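PDB 3GT2: putative uncharacterized protein from Mycobacterium avium subsp. paratuberculosis, which is of unknown function but contributes, in this chain, an NlpC/P60 domain of the peptidase C40 family, a family generally associated with cysteine peptidase activity. Local coordinates for residues A[39-44]-A[52-57]; A[70-73]-A[77-80]; A[10-15]-A[89-94]. All blocks are in the same frame, centred on the assembly; numbering follows the deposited sequence.

Contact 1: A[39-44]-A[52-57]; sequences NGPTRG and VGFDAS. With SO4 (sulfate ion), chain B.
G40 and P41 lie against the F54 ring at the base of a short beta hairpin, strands 42-43 and 52-53, in the NlpC/P60 domain. G40 C comes 3.6 Å from F54 CZ, and the positive phi of G40 (130°) suits glycine, as a side chain would collide with the preceding carbonyl. P41 follows as a rigid, apolar cover: its CB stands over the face of F54, 4.3 Å from the ring centroid, in a CH-pi contact, and its CD lies 3.7 Å from F54 CZ. Q26 and V29 also touch both side chains. T42 carries the strand pairing. Its O accepts from G53 N at 2.9 Å and its N gives a more bent bond to G53 O at 3.1 Å. The CB of T42 points away from the partner strand, and OG1 is hydrogen-bonded to G36 N and to R43 O. At R43 the aliphatic part is used first, CG packing 3.9 Å from CG2 of V52. Farther out, a bend at chi3 (-55°) brings the guanidinium edge-on to a sulfate, probably from the crystallisation liquor. Sulfate O1 is held by R43 NE and by R43 NH2 (2.9 Å), while sulfate O3 accepts from R43 N at 2.8 Å.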
loop_
_atom_site.group_PDB
_atom_site.type_symbol
_atom_site.label_atom_id
_atom_site.label_comp_id
_atom_site.label_asym_id
_atom_site.label_seq_id
_atom_site.Cartn_x
_atom_site.Cartn_y
_atom_site.Cartn_z
ATOM N N ASN A 39 -9.815 -8.991 -2.329
ATOM C CA ASN A 39 -10.682 -9.745 -1.426
ATOM C C ASN A 39 -9.972 -10.302 -0.196
ATOM O O ASN A 39 -10.601 -10.893 0.683
ATOM C CB ASN A 39 -11.394 -10.861 -2.186
ATOM C CG ASN A 39 -12.415 -10.326 -3.175
ATOM O OD1 ASN A 39 -13.237 -9.472 -2.834
ATOM N ND2 ASN A 39 -12.359 -10.816 -4.410
ATOM N N GLY A 40 -8.662 -10.106 -0.133
ATOM C CA GLY A 40 -7.882 -10.588 0.989
ATOM C C GLY A 40 -6.672 -11.373 0.532
ATOM O O GLY A 40 -6.358 -11.403 -0.658
ATOM N N PRO A 41 -5.973 -11.999 1.487
ATOM C CA PRO A 41 -4.763 -12.779 1.226
ATOM C C PRO A 41 -5.107 -14.013 0.413
ATOM O O PRO A 41 -6.192 -14.557 0.601
ATOM C CB PRO A 41 -4.312 -13.234 2.621
ATOM C CG PRO A 41 -5.215 -12.596 3.602
ATOM C CD PRO A 41 -6.403 -12.059 2.893
ATOM N N THR A 42 -4.196 -14.447 -0.452
ATOM C CA THR A 42 -4.371 -15.673 -1.228
ATOM C C THR A 42 -3.029 -16.348 -1.450
ATOM O O THR A 42 -1.980 -15.792 -1.117
ATOM C CB THR A 42 -4.987 -15.367 -2.605
ATOM O OG1 THR A 42 -4.010 -14.739 -3.449
ATOM C CG2 THR A 42 -6.197 -14.449 -2.469
ATOM N N ARG A 43 -3.041 -17.553 -2.016
ATOM C CA ARG A 43 -1.780 -18.145 -2.447
ATOM C C ARG A 43 -1.153 -17.275 -3.538
ATOM O O ARG A 43 -1.855 -16.584 -4.274
ATOM C CB ARG A 43 -1.982 -19.579 -2.946
ATOM C CG ARG A 43 -2.350 -20.538 -1.840
ATOM C CD ARG A 43 -2.511 -21.950 -2.373
ATOM N NE ARG A 43 -3.469 -21.996 -3.467
ATOM C CZ ARG A 43 -3.689 -23.070 -4.220
ATOM N NH1 ARG A 43 -3.012 -24.188 -3.992
ATOM N NH2 ARG A 43 -4.580 -23.022 -5.205
ATOM N N GLY A 44 0.172 -17.290 -3.618
ATOM C CA GLY A 44 0.867 -16.551 -4.650
ATOM C C GLY A 44 1.326 -17.476 -5.758
ATOM O O GLY A 44 0.717 -18.522 -6.002
ATOM N N VAL A 52 -0.458 -18.797 1.735
ATOM C CA VAL A 52 -1.507 -17.793 1.719
ATOM C C VAL A 52 -0.990 -16.519 2.372
ATOM O O VAL A 52 -0.528 -16.530 3.517
ATOM C CB VAL A 52 -2.742 -18.285 2.477
ATOM C CG1 VAL A 52 -3.784 -17.180 2.579
ATOM C CG2 VAL A 52 -3.318 -19.509 1.780
ATOM N N GLY A 53 -1.065 -15.408 1.655
ATOM C CA GLY A 53 -0.602 -14.167 2.237
ATOM C C GLY A 53 -0.742 -12.989 1.299
ATOM O O GLY A 53 -1.547 -13.015 0.361
ATOM N N PHE A 54 0.048 -11.953 1.559
ATOM C CA PHE A 54 0.054 -10.765 0.706
ATOM C C PHE A 54 1.456 -10.495 0.180
ATOM O O PHE A 54 2.439 -10.726 0.880
ATOM C CB PHE A 54 -0.346 -9.518 1.516
ATOM C CG PHE A 54 -1.834 -9.352 1.742
ATOM C CD1 PHE A 54 -2.685 -9.086 0.689
ATOM C CD2 PHE A 54 -2.365 -9.431 3.024
ATOM C CE1 PHE A 54 -4.043 -8.901 0.903
ATOM C CE2 PHE A 54 -3.713 -9.245 3.246
ATOM C CZ PHE A 54 -4.562 -8.987 2.171
ATOM N N ASP A 55 1.547 -9.963 -1.034
ATOM C CA ASP A 55 2.712 -9.149 -1.379
ATOM C C ASP A 55 2.287 -7.687 -1.248
ATOM O O ASP A 55 1.145 -7.410 -0.922
ATOM C CB ASP A 55 3.296 -9.488 -2.753
ATOM C CG ASP A 55 2.355 -9.179 -3.902
ATOM O OD1 ASP A 55 1.232 -8.675 -3.668
ATOM O OD2 ASP A 55 2.747 -9.456 -5.058
ATOM N N ALA A 56 3.209 -6.757 -1.478
ATOM C CA ALA A 56 2.930 -5.337 -1.266
ATOM C C ALA A 56 1.738 -4.832 -2.086
ATOM O O ALA A 56 0.841 -4.161 -1.561
ATOM C CB ALA A 56 4.186 -4.514 -1.595
ATOM N N SER A 57 1.737 -5.159 -3.370
ATOM C CA SER A 57 0.649 -4.801 -4.268
ATOM C C SER A 57 -0.703 -5.332 -3.761
ATOM O O SER A 57 -1.700 -4.604 -3.726
ATOM C CB SER A 57 0.951 -5.354 -5.669
ATOM O OG SER A 57 -0.144 -5.188 -6.554
HETATM S S SO4 B . -5.888 -19.046 -4.431
HETATM O O1 SO4 B . -5.903 -20.412 -4.952
HETATM O O2 SO4 B . -7.243 -18.625 -4.090
HETATM O O3 SO4 B . -5.049 -19.008 -3.240
HETATM O O4 SO4 B . -5.360 -18.132 -5.436
#

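Contact 2: A[70-73]-A[77-80]; sequences KLPR and AMYR. With EDO (1,2-ethanediol), chain D.
P72 and A77 meet through their CB atoms, 3.6 Å apart, where the loop that follows helix 56-65 is folded against the short helix 75-78. This is the close side of the contact. The small methyl of A77 meets both P72 CB and R73 O, the latter at 3.4 Å from A77 CB, so alanine suits a place where the loop runs near the helix. Next to it M78, a selenomethionine in this crystal, reaches back to the loop. Its chain is extended beyond CG (chi2 171°, chi3 -173°), which carries the terminal CE to the carbonyl O of P72, a tight 3.0 Å approach, and to within 4.0 Å of L71 CB. The side chains of L71 and M78 cross at about a right angle, L71 also resting on Y64, and M78 on S57, M60 and Q61, so that the flexible, apolar M78 packs from helix 75-78 against both the loop and helix 56-65. The other side is looser and polar. R73 turns its CB away from the helix, and its NE is hydrogen-bonded to Q61 OE1. Exposed K70, the first residue of 70-73, is bent at chi3 and gives a hydrogen bond from NZ to O2 of an ethanediol (3.2 Å), probably from the crystallisation liquor. Between the segments themselves there are only apolar and carbon-to-oxygen contacts. The turn of the chain is therefore held here by close fit of proline, alanine, leucine and selenomethionine, while directional bonding comes from partners such as S74, whose OG accepts from A77 N.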
loop_
_atom_site.group_PDB
_atom_site.type_symbol
_atom_site.label_atom_id
_atom_site.label_comp_id
_atom_site.label_asym_id
_atom_site.label_seq_id
_atom_site.Cartn_x
_atom_site.Cartn_y
_atom_site.Cartn_z
ATOM N N LYS A 70 -10.486 0.528 -6.815
ATOM C CA LYS A 70 -9.787 -0.653 -7.298
ATOM C C LYS A 70 -8.438 -0.231 -7.862
ATOM O O LYS A 70 -8.363 0.340 -8.939
ATOM C CB LYS A 70 -10.613 -1.376 -8.369
ATOM C CG LYS A 70 -11.799 -2.130 -7.802
ATOM C CD LYS A 70 -12.616 -2.820 -8.887
ATOM C CE LYS A 70 -11.754 -3.694 -9.781
ATOM N NZ LYS A 70 -12.606 -4.564 -10.654
ATOM N N LEU A 71 -7.372 -0.474 -7.110
ATOM C CA LEU A 71 -6.040 -0.122 -7.573
ATOM C C LEU A 71 -5.549 -1.108 -8.607
ATOM O O LEU A 71 -5.923 -2.284 -8.576
ATOM C CB LEU A 71 -5.052 -0.135 -6.400
ATOM C CG LEU A 71 -5.245 0.959 -5.353
ATOM C CD1 LEU A 71 -4.274 0.720 -4.206
ATOM C CD2 LEU A 71 -5.018 2.338 -5.963
ATOM N N PRO A 72 -4.699 -0.637 -9.532
ATOM C CA PRO A 72 -4.036 -1.555 -10.463
ATOM C C PRO A 72 -3.178 -2.576 -9.735
ATOM O O PRO A 72 -2.675 -2.338 -8.621
ATOM C CB PRO A 72 -3.128 -0.645 -11.297
ATOM C CG PRO A 72 -3.596 0.764 -11.040
ATOM C CD PRO A 72 -4.331 0.775 -9.734
ATOM N N ARG A 73 -3.006 -3.725 -10.374
ATOM C CA ARG A 73 -2.068 -4.711 -9.891
ATOM C C ARG A 73 -0.680 -4.210 -10.262
ATOM O O ARG A 73 -0.495 -3.605 -11.322
ATOM C CB ARG A 73 -2.357 -6.093 -10.495
ATOM C CG ARG A 73 -3.566 -6.809 -9.858
ATOM C CD ARG A 73 -4.819 -6.831 -10.757
ATOM N NE ARG A 73 -6.070 -6.783 -9.989
ATOM C CZ ARG A 73 -7.275 -7.057 -10.486
ATOM N NH1 ARG A 73 -7.409 -7.422 -11.756
ATOM N NH2 ARG A 73 -8.351 -6.964 -9.717
ATOM N N ALA A 77 2.436 0.010 -11.670
ATOM C CA ALA A 77 1.220 0.573 -12.244
ATOM C C ALA A 77 0.549 1.557 -11.289
ATOM O O ALA A 77 -0.048 2.542 -11.722
ATOM C CB ALA A 77 0.242 -0.541 -12.639
HETATM N N MSE A 78 0.628 1.289 -9.986
HETATM C CA MSE A 78 0.083 2.229 -9.006
HETATM C C MSE A 78 0.823 3.559 -9.062
HETATM O O MSE A 78 0.240 4.613 -8.811
HETATM C CB MSE A 78 0.164 1.655 -7.592
HETATM C CG MSE A 78 -0.741 0.482 -7.344
HETATM SE SE MSE A 78 -0.378 -0.369 -5.626
HETATM C CE MSE A 78 -1.554 -1.892 -5.846
ATOM N N TYR A 79 2.112 3.505 -9.390
ATOM C CA TYR A 79 2.945 4.697 -9.455
ATOM C C TYR A 79 2.464 5.617 -10.566
ATOM O O TYR A 79 2.810 6.783 -10.599
ATOM C CB TYR A 79 4.386 4.302 -9.738
ATOM C CG TYR A 79 5.398 5.389 -9.478
ATOM C CD1 TYR A 79 5.531 5.953 -8.212
ATOM C CD2 TYR A 79 6.242 5.836 -10.490
ATOM C CE1 TYR A 79 6.466 6.940 -7.962
ATOM C CE2 TYR A 79 7.180 6.829 -10.249
ATOM C CZ TYR A 79 7.285 7.372 -8.977
ATOM O OH TYR A 79 8.208 8.352 -8.704
ATOM N N ARG A 80 1.664 5.077 -11.477
ATOM C CA ARG A 80 1.227 5.833 -12.650
ATOM C C ARG A 80 -0.225 6.293 -12.579
ATOM O O ARG A 80 -0.783 6.766 -13.569
ATOM C CB ARG A 80 1.461 5.010 -13.920
ATOM C CG ARG A 80 2.937 4.751 -14.190
ATOM C CD ARG A 80 3.126 3.675 -15.250
ATOM N NE ARG A 80 2.547 4.074 -16.528
ATOM C CZ ARG A 80 3.138 4.894 -17.390
ATOM N NH1 ARG A 80 4.329 5.410 -17.114
ATOM N NH2 ARG A 80 2.535 5.204 -18.530
HETATM C C1 EDO D . -13.177 -2.571 -13.208
HETATM O O1 EDO D . -12.579 -3.525 -14.041
HETATM C C2 EDO D . -14.696 -2.627 -13.053
HETATM O O2 EDO D . -15.218 -3.143 -11.858
#

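Contact 3: A[10-15]-A[89-94]; sequences MDYQQA and QARKGD
Y12 of helix 7-24 sets its hydroxyl against R91, the first residue of the type II beta turn R91-D94, tying the N-terminal helix to the loop between strands 83-85 and 95-98. The OH lies 3.4 Å from R91 CD and 3.6 Å from R91 CB, against the arginine's aliphatic part. The side chains cross at about a right angle, and R91 NH1 comes obliquely to Y12 CE2 with ring and guanidinium planes 53° apart. With chi1 at 168°, CG lies opposite the Y12 N and the ring leaves the helix toward the turn. Tyrosine suits this place: its length spans the distance and its hydroxyl can bond on arrival. Polar linkage runs through two waters. Y12 OH donates to the first at 2.7 Å, and that water in turn donates to K92 O and to D94 OD1; the second donates both to Y12 OH and to K92 O (2.8 Å). Beyond this shell the turn probably holds the acceptors in place. G93 adopts the positive phi that favours glycine at the third position of a type II turn, and D94 N closes the turn on R91 O. D94 OD2 forms a salt bridge with R138 NH2 of strand 136-138; the side chains of Y12 and R91 both touch R138. D94 OD2 is also met from above the carboxylate plane by R91 N, at 2.8 Å and 166°.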
loop_
_atom_site.group_PDB
_atom_site.type_symbol
_atom_site.label_atom_id
_atom_site.label_comp_id
_atom_site.label_asym_id
_atom_site.label_seq_id
_atom_site.Cartn_x
_atom_site.Cartn_y
_atom_site.Cartn_z
HETATM N N MSE A 10 -14.019 16.008 4.234
HETATM C CA MSE A 10 -14.553 14.954 5.094
HETATM C C MSE A 10 -14.501 13.588 4.416
HETATM O O MSE A 10 -14.095 12.606 5.027
HETATM C CB MSE A 10 -15.991 15.249 5.520
HETATM C CG MSE A 10 -16.559 14.197 6.450
HETATM SE SE MSE A 10 -18.404 14.594 6.983
HETATM C CE MSE A 10 -19.248 14.583 5.215
ATOM N N ASP A 11 -14.903 13.527 3.151
ATOM C CA ASP A 11 -14.878 12.259 2.423
ATOM C C ASP A 11 -13.458 11.712 2.330
ATOM O O ASP A 11 -13.226 10.519 2.525
ATOM C CB ASP A 11 -15.491 12.413 1.029
ATOM C CG ASP A 11 -17.010 12.464 1.063
ATOM O OD1 ASP A 11 -17.587 12.302 2.161
ATOM O OD2 ASP A 11 -17.629 12.666 -0.007
ATOM N N TYR A 12 -12.515 12.598 2.035
ATOM C CA TYR A 12 -11.098 12.253 1.988
ATOM C C TYR A 12 -10.633 11.695 3.331
ATOM O O TYR A 12 -10.014 10.645 3.392
ATOM C CB TYR A 12 -10.297 13.501 1.620
ATOM C CG TYR A 12 -8.802 13.393 1.795
ATOM C CD1 TYR A 12 -8.064 12.443 1.103
ATOM C CD2 TYR A 12 -8.122 14.271 2.628
ATOM C CE1 TYR A 12 -6.688 12.361 1.250
ATOM C CE2 TYR A 12 -6.749 14.198 2.781
ATOM C CZ TYR A 12 -6.037 13.240 2.093
ATOM O OH TYR A 12 -4.668 13.165 2.250
ATOM N N GLN A 13 -10.949 12.403 4.410
ATOM C CA GLN A 13 -10.578 11.957 5.748
ATOM C C GLN A 13 -11.253 10.642 6.123
ATOM O O GLN A 13 -10.644 9.763 6.738
ATOM C CB GLN A 13 -10.920 13.040 6.773
ATOM C CG GLN A 13 -10.137 14.329 6.582
ATOM C CD GLN A 13 -10.775 15.505 7.304
ATOM O OE1 GLN A 13 -10.308 16.646 7.202
ATOM N NE2 GLN A 13 -11.856 15.232 8.031
ATOM N N GLN A 14 -12.522 10.511 5.757
ATOM C CA GLN A 14 -13.256 9.294 6.049
ATOM C C GLN A 14 -12.691 8.115 5.274
ATOM O O GLN A 14 -12.518 7.025 5.825
ATOM C CB GLN A 14 -14.723 9.472 5.697
ATOM C CG GLN A 14 -15.609 9.798 6.863
ATOM C CD GLN A 14 -17.069 9.693 6.485
ATOM O OE1 GLN A 14 -17.621 10.591 5.852
ATOM N NE2 GLN A 14 -17.701 8.583 6.854
ATOM N N ALA A 15 -12.405 8.333 3.992
ATOM C CA ALA A 15 -11.810 7.282 3.163
ATOM C C ALA A 15 -10.452 6.869 3.713
ATOM O O ALA A 15 -10.154 5.688 3.850
ATOM C CB ALA A 15 -11.684 7.749 1.716
ATOM N N GLN A 89 5.379 16.760 1.495
ATOM C CA GLN A 89 3.971 17.113 1.628
ATOM C C GLN A 89 3.100 15.872 1.819
ATOM O O GLN A 89 1.889 15.896 1.610
ATOM C CB GLN A 89 3.526 17.932 0.419
ATOM C CG GLN A 89 4.368 19.203 0.268
ATOM C CD GLN A 89 4.006 20.047 -0.936
ATOM O OE1 GLN A 89 3.380 19.572 -1.880
ATOM N NE2 GLN A 89 4.413 21.314 -0.910
ATOM N N ALA A 90 3.736 14.787 2.229
ATOM C CA ALA A 90 3.043 13.515 2.410
ATOM C C ALA A 90 1.976 13.615 3.496
ATOM O O ALA A 90 2.160 14.300 4.500
ATOM C CB ALA A 90 4.040 12.422 2.752
ATOM N N ARG A 91 0.858 12.932 3.281
ATOM C CA ARG A 91 -0.198 12.818 4.290
ATOM C C ARG A 91 -0.508 11.341 4.481
ATOM O O ARG A 91 -0.282 10.536 3.576
ATOM C CB ARG A 91 -1.471 13.535 3.835
ATOM C CG ARG A 91 -1.377 15.063 3.843
ATOM C CD ARG A 91 -2.674 15.683 3.350
ATOM N NE ARG A 91 -2.597 17.140 3.271
ATOM C CZ ARG A 91 -3.395 17.892 2.515
ATOM N NH1 ARG A 91 -4.330 17.324 1.765
ATOM N NH2 ARG A 91 -3.254 19.213 2.502
ATOM N N LYS A 92 -1.047 10.975 5.640
ATOM C CA LYS A 92 -1.411 9.576 5.847
ATOM C C LYS A 92 -2.372 9.134 4.745
ATOM O O LYS A 92 -3.234 9.902 4.316
ATOM C CB LYS A 92 -2.000 9.344 7.240
ATOM C CG LYS A 92 -3.275 10.081 7.527
ATOM C CD LYS A 92 -3.697 9.844 8.977
ATOM C CE LYS A 92 -4.992 10.570 9.311
ATOM N NZ LYS A 92 -5.701 9.931 10.457
ATOM N N GLY A 93 -2.188 7.912 4.257
ATOM C CA GLY A 93 -2.976 7.402 3.143
ATOM C C GLY A 93 -2.255 7.499 1.803
ATOM O O GLY A 93 -2.642 6.842 0.838
ATOM N N ASP A 94 -1.206 8.316 1.736
ATOM C CA ASP A 94 -0.415 8.423 0.515
ATOM C C ASP A 94 0.431 7.166 0.336
ATOM O O ASP A 94 0.799 6.515 1.316
ATOM C CB ASP A 94 0.492 9.656 0.552
ATOM C CG ASP A 94 -0.277 10.961 0.401
ATOM O OD1 ASP A 94 -1.465 10.925 0.008
ATOM O OD2 ASP A 94 0.315 12.027 0.677
HETATM O O HOH W 1 -3.608 10.833 1.561
HETATM O O HOH W 2 -4.632 12.233 5.052
#

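How the contacts relate
Contacts 1 and 2 are both partly buried and adjoin each other: S57, in the first turn of helix 56-65, brings its carbonyl O to 3.4 Å from M78 CE, so helix 56-65 links them directly. Contact 3 lies at the surface, on the opposite side of the chain's centre from contact 1, with centres about 24 Å apart. The chemistry follows the location. Contact 1 combines paired backbone bonds of the hairpin with proline-aromatic packing, contact 2 relies on apolar fit beside the helix, and contact 3 uses bridging waters and a carboxylate to tie the N-terminal helix to the turn before strand 95-98.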